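Local coordinates for protein prophenoloxidase b (Marsupenaeus japonicus, PDB 3WKY) that is the inactive precursor of a type 3 copper phenoloxidase, an enzyme class that hydroxylates monophenols and oxidises o-diphenols to quinones, at residues E20-L25 with I31-L36; D257-H262 with S378-A383; T302-G307 with G311-E316; F485-T490 with D531-D536; P629-M632 with E637-S640. All blocks are in the same frame, centred on the assembly; numbering follows the deposited sequence. Where two conformers were deposited one is given.

Interaction 1: residues E20-L25 with I31-L36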
# COMPACT_ATOMS: atom_id res chain seq x y z
N GLU A 20 42.95 28.36 4.36
CA GLU A 20 44.17 28.61 5.12
C GLU A 20 44.01 29.85 5.99
O GLU A 20 43.10 30.65 5.76
CB GLU A 20 45.39 28.75 4.20
CG GLU A 20 45.62 27.55 3.28
CD GLU A 20 45.97 26.27 4.03
OE1 GLU A 20 46.41 26.36 5.20
OE2 GLU A 20 45.81 25.17 3.45
N SER A 21 44.86 30.00 6.99
CA SER A 21 44.82 31.17 7.86
C SER A 21 45.20 32.42 7.07
O SER A 21 45.83 32.33 6.01
CB SER A 21 45.78 31.01 9.03
OG SER A 21 47.12 31.07 8.58
N THR A 22 44.82 33.57 7.60
CA THR A 22 45.23 34.85 7.01
C THR A 22 46.76 34.96 7.03
O THR A 22 47.36 35.50 6.10
CB THR A 22 44.60 36.03 7.77
OG1 THR A 22 43.19 35.82 7.88
CG2 THR A 22 44.87 37.34 7.03
N SER A 23 47.38 34.45 8.09
CA SER A 23 48.84 34.46 8.20
C SER A 23 49.51 33.70 7.06
O SER A 23 50.49 34.17 6.48
CB SER A 23 49.29 33.91 9.55
OG SER A 23 48.90 34.77 10.61
N THR A 24 48.99 32.52 6.74
CA THR A 24 49.54 31.70 5.66
C THR A 24 49.40 32.41 4.32
O THR A 24 50.30 32.38 3.48
CB THR A 24 48.82 30.33 5.57
OG1 THR A 24 49.05 29.59 6.78
CG2 THR A 24 49.33 29.52 4.39
N LEU A 25 48.25 33.05 4.11
CA LEU A 25 48.01 33.75 2.86
C LEU A 25 48.93 34.97 2.77
O LEU A 25 49.54 35.22 1.73
CB LEU A 25 46.54 34.18 2.77
CG LEU A 25 46.15 35.01 1.54
CD1 LEU A 25 46.21 34.17 0.27
CD2 LEU A 25 44.77 35.63 1.71
N ILE A 31 51.57 40.22 2.18
CA ILE A 31 50.53 41.13 2.63
C ILE A 31 50.82 41.53 4.07
O ILE A 31 51.04 40.67 4.93
CB ILE A 31 49.13 40.47 2.57
CG1 ILE A 31 48.82 39.99 1.16
CG2 ILE A 31 48.05 41.43 3.07
CD1 ILE A 31 47.56 39.13 1.06
N GLN A 32 50.83 42.83 4.35
CA GLN A 32 51.05 43.27 5.72
C GLN A 32 49.83 42.97 6.59
O GLN A 32 48.70 43.26 6.21
CB GLN A 32 51.43 44.76 5.78
CG GLN A 32 52.94 44.99 5.82
CD GLN A 32 53.61 44.30 6.99
OE1 GLN A 32 54.58 43.56 6.82
NE2 GLN A 32 53.09 44.53 8.19
N LEU A 33 50.09 42.39 7.75
CA LEU A 33 49.04 41.97 8.67
C LEU A 33 48.83 42.98 9.78
O LEU A 33 49.78 43.65 10.20
CB LEU A 33 49.40 40.61 9.28
CG LEU A 33 49.43 39.43 8.31
CD1 LEU A 33 50.48 38.40 8.71
CD2 LEU A 33 48.05 38.80 8.25
N PRO A 34 47.59 43.09 10.26
CA PRO A 34 47.26 43.84 11.48
C PRO A 34 47.80 43.06 12.68
O PRO A 34 48.37 41.99 12.48
CB PRO A 34 45.73 43.85 11.47
CG PRO A 34 45.35 42.61 10.72
CD PRO A 34 46.39 42.49 9.64
N PRO A 35 47.65 43.59 13.91
CA PRO A 35 48.12 42.84 15.08
C PRO A 35 47.58 41.41 15.16
O PRO A 35 46.42 41.17 14.82
CB PRO A 35 47.58 43.67 16.25
CG PRO A 35 47.58 45.06 15.74
CD PRO A 35 47.23 44.96 14.27
N LEU A 36 48.42 40.49 15.62
CA LEU A 36 48.05 39.09 15.74
C LEU A 36 47.96 38.65 17.20
O LEU A 36 48.38 39.38 18.11
CB LEU A 36 49.07 38.20 15.03
CG LEU A 36 49.30 38.42 13.54
CD1 LEU A 36 50.39 37.49 13.04
CD2 LEU A 36 48.00 38.23 12.75

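Interaction 2: residues D257-H262 with S378-A383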
# COMPACT_ATOMS: atom_id res chain seq x y z
N ASP A 257 15.13 9.17 -8.41
CA ASP A 257 16.56 9.19 -8.69
C ASP A 257 17.36 9.91 -7.62
O ASP A 257 17.21 11.12 -7.42
CB ASP A 257 16.82 9.83 -10.05
CG ASP A 257 16.12 9.10 -11.16
OD1 ASP A 257 16.22 7.86 -11.22
OD2 ASP A 257 15.43 9.77 -11.96
N GLY A 258 18.22 9.15 -6.94
CA GLY A 258 19.10 9.73 -5.95
C GLY A 258 20.29 10.37 -6.64
O GLY A 258 20.33 10.47 -7.88
N TYR A 259 21.27 10.80 -5.85
CA TYR A 259 22.47 11.42 -6.41
C TYR A 259 23.59 11.33 -5.38
O TYR A 259 23.40 11.65 -4.21
CB TYR A 259 22.20 12.88 -6.82
CG TYR A 259 23.43 13.56 -7.39
CD1 TYR A 259 24.06 13.06 -8.53
CD2 TYR A 259 23.99 14.67 -6.75
CE1 TYR A 259 25.21 13.66 -9.03
CE2 TYR A 259 25.14 15.28 -7.26
CZ TYR A 259 25.74 14.76 -8.39
OH TYR A 259 26.89 15.35 -8.90
N PHE A 260 24.73 10.84 -5.83
CA PHE A 260 25.92 10.74 -4.99
C PHE A 260 26.97 11.68 -5.60
O PHE A 260 27.58 11.36 -6.62
CB PHE A 260 26.41 9.29 -4.97
CG PHE A 260 25.49 8.34 -4.22
CD1 PHE A 260 24.24 7.99 -4.74
CD2 PHE A 260 25.88 7.80 -3.00
CE1 PHE A 260 23.39 7.12 -4.03
CE2 PHE A 260 25.05 6.93 -2.29
CZ PHE A 260 23.81 6.59 -2.80
N PRO A 261 27.17 12.84 -4.98
CA PRO A 261 27.99 13.90 -5.61
C PRO A 261 29.49 13.60 -5.73
O PRO A 261 30.15 14.15 -6.62
CB PRO A 261 27.76 15.12 -4.69
CG PRO A 261 27.36 14.52 -3.36
CD PRO A 261 26.54 13.29 -3.73
N HIS A 262 30.01 12.74 -4.86
CA HIS A 262 31.45 12.47 -4.80
C HIS A 262 32.27 13.75 -4.62
O HIS A 262 33.25 13.97 -5.33
CB HIS A 262 31.90 11.68 -6.03
CG HIS A 262 31.31 10.30 -6.11
ND1 HIS A 262 30.10 10.04 -6.71
CD2 HIS A 262 31.76 9.11 -5.64
CE1 HIS A 262 29.84 8.75 -6.62
NE2 HIS A 262 30.83 8.16 -5.98
N SER A 378 24.78 18.43 4.81
CA SER A 378 23.70 18.60 3.84
C SER A 378 24.12 18.04 2.47
O SER A 378 25.31 17.86 2.20
CB SER A 378 23.34 20.08 3.70
OG SER A 378 22.57 20.33 2.52
N GLY A 379 23.14 17.74 1.63
CA GLY A 379 23.44 17.33 0.26
C GLY A 379 23.65 18.57 -0.60
O GLY A 379 23.46 19.69 -0.12
N VAL A 380 24.05 18.37 -1.86
CA VAL A 380 24.40 19.50 -2.73
C VAL A 380 23.26 20.46 -3.08
O VAL A 380 23.51 21.60 -3.48
CB VAL A 380 25.10 19.04 -4.04
CG1 VAL A 380 26.42 18.34 -3.71
CG2 VAL A 380 24.18 18.12 -4.88
N MET A 381 22.01 20.03 -2.91
CA MET A 381 20.87 20.93 -3.15
C MET A 381 20.85 22.10 -2.18
O MET A 381 20.17 23.10 -2.43
CB MET A 381 19.53 20.18 -3.08
CG MET A 381 19.20 19.44 -4.36
SD MET A 381 18.82 20.57 -5.73
CE MET A 381 17.16 21.10 -5.30
N GLY A 382 21.60 21.99 -1.09
CA GLY A 382 21.67 23.04 -0.09
C GLY A 382 22.59 24.23 -0.43
O GLY A 382 22.63 25.20 0.33
N ALA A 383 23.30 24.18 -1.55
CA ALA A 383 24.29 25.23 -1.86
C ALA A 383 24.20 25.66 -3.32
O ALA A 383 24.08 24.81 -4.19
CB ALA A 383 25.69 24.73 -1.55

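Interaction 3: residues T302-G307 with G311-E316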
# COMPACT_ATOMS: atom_id res chain seq x y z
N THR A 302 -0.94 25.84 -2.04
CA THR A 302 -2.38 26.00 -2.21
C THR A 302 -2.78 27.48 -2.22
O THR A 302 -3.55 27.93 -3.08
CB THR A 302 -3.13 25.25 -1.10
OG1 THR A 302 -2.89 23.84 -1.23
CG2 THR A 302 -4.63 25.52 -1.16
N HIS A 303 -2.24 28.24 -1.26
CA HIS A 303 -2.55 29.67 -1.18
C HIS A 303 -2.08 30.41 -2.43
O HIS A 303 -2.77 31.28 -2.96
CB HIS A 303 -1.91 30.31 0.05
CG HIS A 303 -2.56 29.94 1.36
ND1 HIS A 303 -1.95 30.14 2.56
CD2 HIS A 303 -3.78 29.41 1.63
CE1 HIS A 303 -2.75 29.73 3.55
NE2 HIS A 303 -3.86 29.28 3.00
N LEU A 304 -0.88 30.07 -2.90
CA LEU A 304 -0.32 30.75 -4.05
C LEU A 304 -1.08 30.40 -5.33
O LEU A 304 -1.33 31.28 -6.18
CB LEU A 304 1.17 30.43 -4.18
CG LEU A 304 1.91 31.10 -5.34
CD1 LEU A 304 1.81 32.65 -5.23
CD2 LEU A 304 3.37 30.66 -5.36
N TYR A 305 -1.45 29.13 -5.48
CA TYR A 305 -2.25 28.70 -6.62
C TYR A 305 -3.58 29.44 -6.64
O TYR A 305 -4.06 29.84 -7.71
CB TYR A 305 -2.54 27.19 -6.58
CG TYR A 305 -1.39 26.29 -7.04
CD1 TYR A 305 -0.19 26.83 -7.50
CD2 TYR A 305 -1.53 24.91 -7.03
CE1 TYR A 305 0.86 25.99 -7.92
CE2 TYR A 305 -0.50 24.08 -7.45
CZ TYR A 305 0.69 24.62 -7.89
OH TYR A 305 1.69 23.76 -8.29
N HIS A 306 -4.20 29.58 -5.47
CA HIS A 306 -5.46 30.34 -5.37
C HIS A 306 -5.27 31.78 -5.88
O HIS A 306 -6.07 32.25 -6.69
CB HIS A 306 -5.96 30.39 -3.93
CG HIS A 306 -7.19 31.24 -3.76
ND1 HIS A 306 -8.44 30.84 -4.16
CD2 HIS A 306 -7.34 32.48 -3.22
CE1 HIS A 306 -9.32 31.79 -3.89
NE2 HIS A 306 -8.68 32.80 -3.31
N GLY A 307 -4.25 32.46 -5.37
CA GLY A 307 -3.99 33.84 -5.78
C GLY A 307 -3.77 33.96 -7.28
O GLY A 307 -4.28 34.88 -7.94
N GLY A 311 -6.29 35.91 -9.74
CA GLY A 311 -5.65 37.10 -10.29
C GLY A 311 -5.21 38.17 -9.30
O GLY A 311 -4.98 39.32 -9.69
N TYR A 312 -5.09 37.81 -8.03
CA TYR A 312 -4.60 38.75 -7.04
C TYR A 312 -4.03 38.07 -5.81
O TYR A 312 -4.42 36.97 -5.43
CB TYR A 312 -5.66 39.78 -6.64
CG TYR A 312 -6.95 39.21 -6.10
CD1 TYR A 312 -7.06 38.84 -4.77
CD2 TYR A 312 -8.07 39.06 -6.92
CE1 TYR A 312 -8.24 38.31 -4.27
CE2 TYR A 312 -9.26 38.53 -6.41
CZ TYR A 312 -9.33 38.17 -5.09
OH TYR A 312 -10.50 37.64 -4.57
N LEU A 313 -3.04 38.73 -5.22
CA LEU A 313 -2.46 38.24 -3.98
C LEU A 313 -3.00 39.07 -2.83
O LEU A 313 -3.42 40.22 -3.03
CB LEU A 313 -0.93 38.33 -4.01
CG LEU A 313 -0.24 37.53 -5.11
CD1 LEU A 313 1.29 37.65 -5.00
CD2 LEU A 313 -0.68 36.06 -5.07
N ILE A 314 -3.00 38.51 -1.63
CA ILE A 314 -3.40 39.28 -0.47
C ILE A 314 -2.16 39.78 0.26
O ILE A 314 -1.28 39.01 0.63
CB ILE A 314 -4.37 38.51 0.46
CG1 ILE A 314 -4.73 39.39 1.67
CG2 ILE A 314 -3.78 37.17 0.90
CD1 ILE A 314 -5.90 38.87 2.47
N HIS A 315 -2.10 41.10 0.44
CA HIS A 315 -0.96 41.69 1.12
C HIS A 315 -1.07 41.41 2.61
O HIS A 315 -2.17 41.25 3.13
CB HIS A 315 -0.91 43.21 0.86
CG HIS A 315 0.43 43.82 1.09
ND1 HIS A 315 0.94 44.03 2.36
CD2 HIS A 315 1.38 44.25 0.23
CE1 HIS A 315 2.15 44.57 2.26
NE2 HIS A 315 2.43 44.71 0.97
N GLU A 316 0.06 41.34 3.29
CA GLU A 316 0.01 41.11 4.73
C GLU A 316 -0.70 42.27 5.42
O GLU A 316 -1.24 42.10 6.52
CB GLU A 316 1.39 40.83 5.33
CG GLU A 316 2.42 41.92 5.12
CD GLU A 316 3.76 41.54 5.72
OE1 GLU A 316 3.81 40.54 6.48
OE2 GLU A 316 4.76 42.23 5.43

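Interaction 4: residues F485-T490 with D531-D536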
# COMPACT_ATOMS: atom_id res chain seq x y z
N PHE A 485 29.71 30.99 -34.18
CA PHE A 485 28.84 31.14 -35.33
C PHE A 485 28.33 32.57 -35.41
O PHE A 485 28.39 33.32 -34.43
CB PHE A 485 27.67 30.15 -35.31
CG PHE A 485 26.74 30.32 -34.13
CD1 PHE A 485 27.02 29.69 -32.92
CD2 PHE A 485 25.58 31.07 -34.24
CE1 PHE A 485 26.17 29.83 -31.83
CE2 PHE A 485 24.72 31.22 -33.16
CZ PHE A 485 25.02 30.59 -31.95
N SER A 486 27.84 32.96 -36.58
CA SER A 486 27.16 34.23 -36.71
C SER A 486 25.81 34.02 -37.38
O SER A 486 25.53 32.95 -37.92
CB SER A 486 27.99 35.22 -37.52
OG SER A 486 27.92 34.89 -38.89
N TYR A 487 24.96 35.04 -37.33
CA TYR A 487 23.70 35.00 -38.04
C TYR A 487 23.44 36.37 -38.66
O TYR A 487 23.92 37.38 -38.16
CB TYR A 487 22.53 34.56 -37.14
CG TYR A 487 22.19 35.52 -36.02
CD1 TYR A 487 21.44 36.66 -36.25
CD2 TYR A 487 22.60 35.25 -34.71
CE1 TYR A 487 21.15 37.53 -35.23
CE2 TYR A 487 22.28 36.11 -33.68
CZ TYR A 487 21.56 37.24 -33.94
OH TYR A 487 21.26 38.11 -32.92
N THR A 488 22.67 36.39 -39.75
CA THR A 488 22.31 37.66 -40.37
C THR A 488 20.80 37.74 -40.57
O THR A 488 20.18 36.81 -41.10
CB THR A 488 23.03 37.86 -41.71
OG1 THR A 488 24.45 37.89 -41.47
CG2 THR A 488 22.61 39.19 -42.36
N ILE A 489 20.22 38.85 -40.12
CA ILE A 489 18.81 39.09 -40.29
C ILE A 489 18.66 40.16 -41.37
O ILE A 489 19.26 41.23 -41.27
CB ILE A 489 18.16 39.62 -39.00
CG1 ILE A 489 18.50 38.71 -37.80
CG2 ILE A 489 16.64 39.74 -39.18
CD1 ILE A 489 18.15 37.24 -38.02
N THR A 490 17.86 39.86 -42.39
CA THR A 490 17.55 40.86 -43.42
C THR A 490 16.20 41.47 -43.07
O THR A 490 15.21 40.74 -42.91
CB THR A 490 17.47 40.20 -44.80
OG1 THR A 490 18.72 39.55 -45.09
CG2 THR A 490 17.21 41.26 -45.89
N ASP A 531 19.43 35.63 -28.38
CA ASP A 531 19.96 36.99 -28.49
C ASP A 531 18.80 37.98 -28.50
O ASP A 531 17.88 37.87 -29.31
CB ASP A 531 20.77 37.12 -29.79
CG ASP A 531 21.86 38.19 -29.72
OD1 ASP A 531 22.06 38.81 -28.65
OD2 ASP A 531 22.55 38.40 -30.75
N VAL A 532 18.84 38.94 -27.57
CA VAL A 532 17.83 39.99 -27.50
C VAL A 532 18.59 41.29 -27.31
O VAL A 532 19.27 41.46 -26.30
CB VAL A 532 16.86 39.77 -26.31
CG1 VAL A 532 16.00 41.02 -26.08
CG2 VAL A 532 15.99 38.54 -26.55
N PHE A 533 18.51 42.20 -28.28
CA PHE A 533 19.35 43.39 -28.25
C PHE A 533 18.78 44.50 -29.14
O PHE A 533 18.02 44.22 -30.07
CB PHE A 533 20.75 43.02 -28.75
CG PHE A 533 20.80 42.70 -30.21
CD1 PHE A 533 20.47 41.43 -30.67
CD2 PHE A 533 21.15 43.67 -31.14
CE1 PHE A 533 20.49 41.13 -32.02
CE2 PHE A 533 21.18 43.38 -32.49
CZ PHE A 533 20.84 42.11 -32.93
N GLU A 534 19.15 45.75 -28.85
CA GLU A 534 18.74 46.86 -29.72
C GLU A 534 19.75 47.09 -30.83
O GLU A 534 20.96 47.02 -30.63
CB GLU A 534 18.51 48.15 -28.93
CG GLU A 534 17.98 49.30 -29.81
CD GLU A 534 17.62 50.55 -29.03
OE1 GLU A 534 17.46 50.47 -27.80
OE2 GLU A 534 17.50 51.62 -29.67
N THR A 535 19.25 47.37 -32.03
CA THR A 535 20.10 47.64 -33.18
C THR A 535 20.40 49.12 -33.29
O THR A 535 19.81 49.94 -32.57
CB THR A 535 19.40 47.24 -34.48
OG1 THR A 535 18.26 48.10 -34.67
CG2 THR A 535 18.94 45.79 -34.43
N ASP A 536 21.31 49.47 -34.19
CA ASP A 536 21.44 50.86 -34.63
C ASP A 536 20.13 51.20 -35.33
O ASP A 536 19.44 50.31 -35.82
CB ASP A 536 22.60 51.01 -35.61
CG ASP A 536 23.94 50.69 -34.98
OD1 ASP A 536 24.15 51.04 -33.80
OD2 ASP A 536 24.79 50.09 -35.67

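Interaction 5: residues P629-M632 with E637-S640. With EDO (1,2-ethanediol), chain N.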
# COMPACT_ATOMS: atom_id res chain seq x y z
N PRO A 629 10.34 47.45 -21.38
CA PRO A 629 9.13 47.30 -20.56
C PRO A 629 8.39 45.97 -20.79
O PRO A 629 7.57 45.61 -19.95
CB PRO A 629 8.25 48.47 -21.01
CG PRO A 629 8.66 48.70 -22.43
CD PRO A 629 10.13 48.41 -22.49
N TRP A 630 8.68 45.27 -21.88
CA TRP A 630 7.98 44.01 -22.19
C TRP A 630 8.39 42.93 -21.19
O TRP A 630 9.50 42.96 -20.66
CB TRP A 630 8.25 43.57 -23.63
CG TRP A 630 7.64 44.53 -24.63
CD1 TRP A 630 8.31 45.44 -25.39
CD2 TRP A 630 6.25 44.68 -24.95
NE1 TRP A 630 7.42 46.15 -26.17
CE2 TRP A 630 6.15 45.70 -25.92
CE3 TRP A 630 5.08 44.04 -24.51
CZ2 TRP A 630 4.92 46.11 -26.45
CZ3 TRP A 630 3.86 44.44 -25.04
CH2 TRP A 630 3.79 45.47 -26.01
N PRO A 631 7.48 41.97 -20.92
CA PRO A 631 7.89 40.91 -19.98
C PRO A 631 9.10 40.14 -20.51
O PRO A 631 9.26 40.04 -21.73
CB PRO A 631 6.66 39.99 -19.95
CG PRO A 631 5.50 40.90 -20.23
CD PRO A 631 6.06 41.88 -21.29
N MET A 632 9.95 39.64 -19.63
CA MET A 632 11.11 38.86 -20.09
C MET A 632 10.64 37.62 -20.85
O MET A 632 9.78 36.87 -20.36
CB MET A 632 11.97 38.45 -18.90
CG MET A 632 12.53 39.66 -18.13
SD MET A 632 13.49 39.15 -16.70
CE MET A 632 13.26 40.58 -15.65
N GLU A 637 5.94 33.80 -23.97
CA GLU A 637 5.55 33.24 -22.68
C GLU A 637 4.05 33.37 -22.45
O GLU A 637 3.57 33.10 -21.35
CB GLU A 637 6.35 33.85 -21.52
CG GLU A 637 6.87 35.28 -21.79
CD GLU A 637 5.76 36.30 -21.93
OE1 GLU A 637 5.42 36.65 -23.08
OE2 GLU A 637 5.25 36.77 -20.89
N ARG A 638 3.29 33.77 -23.47
CA ARG A 638 1.83 33.81 -23.33
C ARG A 638 1.12 32.88 -24.30
O ARG A 638 1.65 32.53 -25.35
CB ARG A 638 1.27 35.23 -23.53
CG ARG A 638 1.52 36.19 -22.38
CD ARG A 638 0.58 37.38 -22.40
NE ARG A 638 1.13 38.50 -21.64
CZ ARG A 638 0.59 39.72 -21.60
NH1 ARG A 638 -0.53 39.98 -22.27
NH2 ARG A 638 1.18 40.68 -20.91
N ARG A 639 -0.10 32.51 -23.94
CA ARG A 639 -0.89 31.67 -24.83
C ARG A 639 -1.34 32.48 -26.05
O ARG A 639 -1.34 33.72 -26.03
CB ARG A 639 -2.10 31.10 -24.09
CG ARG A 639 -3.11 32.14 -23.68
CD ARG A 639 -4.10 31.53 -22.69
NE ARG A 639 -5.46 32.01 -22.91
CZ ARG A 639 -6.04 32.97 -22.20
NH1 ARG A 639 -5.40 33.55 -21.20
NH2 ARG A 639 -7.29 33.33 -22.49
N SER A 640 -1.69 31.76 -27.10
CA SER A 640 -2.15 32.37 -28.35
C SER A 640 -3.30 31.55 -28.90
O SER A 640 -3.38 30.35 -28.65
CB SER A 640 -1.04 32.36 -29.40
OG SER A 640 -1.54 32.83 -30.65
C1 EDO N . -6.33 31.79 -26.31
O1 EDO N . -6.76 32.61 -25.21
C2 EDO N . -6.21 30.35 -25.83
O2 EDO N . -4.88 29.84 -26.05

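Interaction 1: residues E20-L25 with I31-L36
Thr22 and Leu33 meet where the chain, having run through the short helix 22-29, doubles back along its flank in extended form before strand 36-38, an N-capped helix packed by the loop that follows it, near the N-terminus. The tight part lies at the first turn of the helix. The methyl CG2 of Thr22 comes within 3.7 Å of Leu33 CD2, and the two side chains slide past each other in opposite directions. A chi1 of -51° sets the threonine OG1 beside its own backbone N and leaves CG2 anti to that N, turned to the leucine. A beta-branched residue suits this buried place because it offers a methyl close to the main chain. Helix 93-103 backs the same layer, Ile101 touching both Thr22 and Pro34.

Deeper along the helix the packing is slacker: Leu25 CG and Ile31 CD1 stand 4.4 Å apart, two branched aliphatic chains that only just touch. The side nearer solvent is formed by Ser23 and the exposed Leu36. Ser23 OG approaches Leu36 CD1 at 3.9 Å, and Leu33 CD1 lies 4.3 Å from Ser23 CA. These are van der Waals contacts, for which a small serine lets the leucines lie close to the helix.

The helix start itself is fixed from within its own segment and by a neighbouring loop. Asp105 OD1 accepts from Thr22 N, and Ser21, at the N-cap, receives the N-H of Thr24 on its OG at 3.0 Å, with an N-H...O angle of 159°.

Interaction 2: residues D257-H262 with S378-A383
Two long loops of the copper-containing domain come together where Tyr259 and Pro261 receive Val380, the first residue of a short 3-10 turn, 380-382. The valine divides its two methyls between them. CG2 lies at the edge of the Tyr259 ring, near its plane, 3.8 Å from CE2, and the two side chains run at about a right angle. CG1 rests on the pyrrolidine of Pro261, 3.6 Å from CB. This sharing depends on the valine torsion (chi1 -63°), which places CG2 between the backbone N and the carbonyl carbon, and CG1 beside the N. A compact forked side chain suits a buried spot with two apolar partners.

The 3-10 turn leads toward the type 3 copper centre: the side chain of Val380 is about 11 Å from the Cu2-O2 cluster, and Met381 O accepts from ND1 of His361, a residue of the cluster pocket. Gly379 O holds the start of the turn, taking the Ser378 hydroxyl at 2.9 Å in the carbonyl plane and also Gly382 N. The phenol of Tyr259 reaches past the valine to hydrogen-bond Glu191. On the neighbouring residues the second subunit closes in, with His374 of that subunit stacked on the Phe260 ring.

Interaction 3: residues T302-G307 with G311-E316
Gly307 and Leu313 bring the last turns of helix 294-310 against the strand that follows it, their CA atoms 5.0 Å apart. The polar contacts are all main chain. Gly307 O takes two N-H groups, from Gly311 N at 2.9 Å and from Tyr312 N at 3.0 Å; both bonds are weak and bent. The bond from Tyr312, together with the positive phi of Gly311 and the reach of Gly311 N to Ile308 O, identifies a Schellman motif, a common way of ending an alpha-helix at a glycine. Gly311 is the C-prime residue, and its phi of 85° is one that a residue without a beta carbon adopts readily.

The apolar contacts centre on Leu313. Its CD2 methyl touches the bare CA of Gly307 at 4.0 Å and faces Leu304 CD1 at 4.2 Å, one turn further back along the helix. Because CG of Leu313 is anti to the carbonyl carbon (chi1 -60°), the end of the side chain folds in against the helix although its first bond does not head there. Glycine suits position 307 well: having no side chain, it lets the leucine methyl lie directly against its CA, close by Tyr312 O.

After the turn the chain runs back, strand 312-314 making an angle of 137° with the direction of helix segment 302-307. The strand pairs antiparallel with 320-322, forming a small hairpin. Tyr353 of helix 350-353 packs on Leu304 and Leu313, Val403 of helix 391-409 covers Leu304 as well, and the third subunit lies against His303 and Tyr312.

Interaction 4: residues F485-T490 with D531-D536
Strands 485-490 and 531-534 belong to different sheets of the Ig-like domain, and even at their closest, Tyr487 and Asp531, the CA atoms are 10.4 Å apart, so side chains alone span the gap. Tyr487 is long enough to do so. Its phenol donates to Asp531 OD2 over a short 2.5 Å, reaching that oxygen on its anti side and 30° out of the carboxylate plane. Ring and carboxylate planes are turned 81° from each other, nearly perpendicular. Asp531 has CG anti to its backbone N (chi1 -153°), which carries the carboxylate across to meet the tyrosine.

Phe533, two residues on and thus on the same side of its strand, comes at the phenol from the opposite direction. Its CE1 lies 3.2 Å from Tyr487 OH and near the plane of the tyrosine ring. The aromatic ring thus gives the hydroxyl an apolar flank beside its polar partner.

Arg547, on strand 541-548 next to 485-493, ties the group together: its NE forms a salt bridge with Asp531 OD2, and it makes a cation-pi contact with Phe533. OD2 therefore serves two partners, while OD1 accepts from Ser553 N. A buried aspartate so surrounded is probably kept ionised, and its negative charge would strengthen the phenol bond, giving the interior between the two sheets a polar link within mainly hydrophobic packing.

Interaction 5: residues P629-M632 with E637-S640
Pro631 CB lies 3.6 Å from Glu637 OE2, and the proline ring and the glutamate chain cross at about a right angle. Next along the chain, Met632 O touches Glu637 CG, also at 3.6 Å. The bend of the glutamate at chi2 (66°) brings its carboxylate round to the CB side of the proline. Pro631 CG also has the Arg638 guanidinium nearby, 4.4 Å from NH2, so the rigid apolar ring sits beside two charged groups.

Those charges are held from outside: Glu637 OE1 accepts from the hydroxyl of Tyr414 and OE2 forms a salt bridge with Lys408, while Arg638 is pinned through NH1 to Pro412 O and through NH2 to Asn326 OD1. Further along, Arg639 meets a 1,2-ethanediol, probably from the crystallisation liquor: O1 takes weak bonds from NE at 2.7 Å and from NH2 at 2.9 Å. Gly515 O of the third subunit also binds this diol.

Helix 218-239 packs on Pro631 and Met632, and Leu684 of the third subunit covers Pro631. The arrangement is an irregular loop of the Ig-like domain, between strand 588-598 and helix 645-650, laid against helix 218-239 of the copper-containing domain.

Along the chain the five contacts come in the order 1, 2, 3, 4, 5, except that interaction 3 falls within the long excursion between the two segments of interaction 2. Interactions 2 and 3 share the copper-containing domain, their centres about 32 Å apart. Interactions 4 and 5 share the Ig-like domain at about 20 Å between centres, and the centre of interaction 3 lies about 21 Å from that of interaction 5 across the domain boundary. Interaction 1 is remote, its centre at least about 34 Å from every other centre. None touches another. Three of the five also meet other subunits of the hexamer: the second reaches interaction 2, the third reaches interactions 3 and 5.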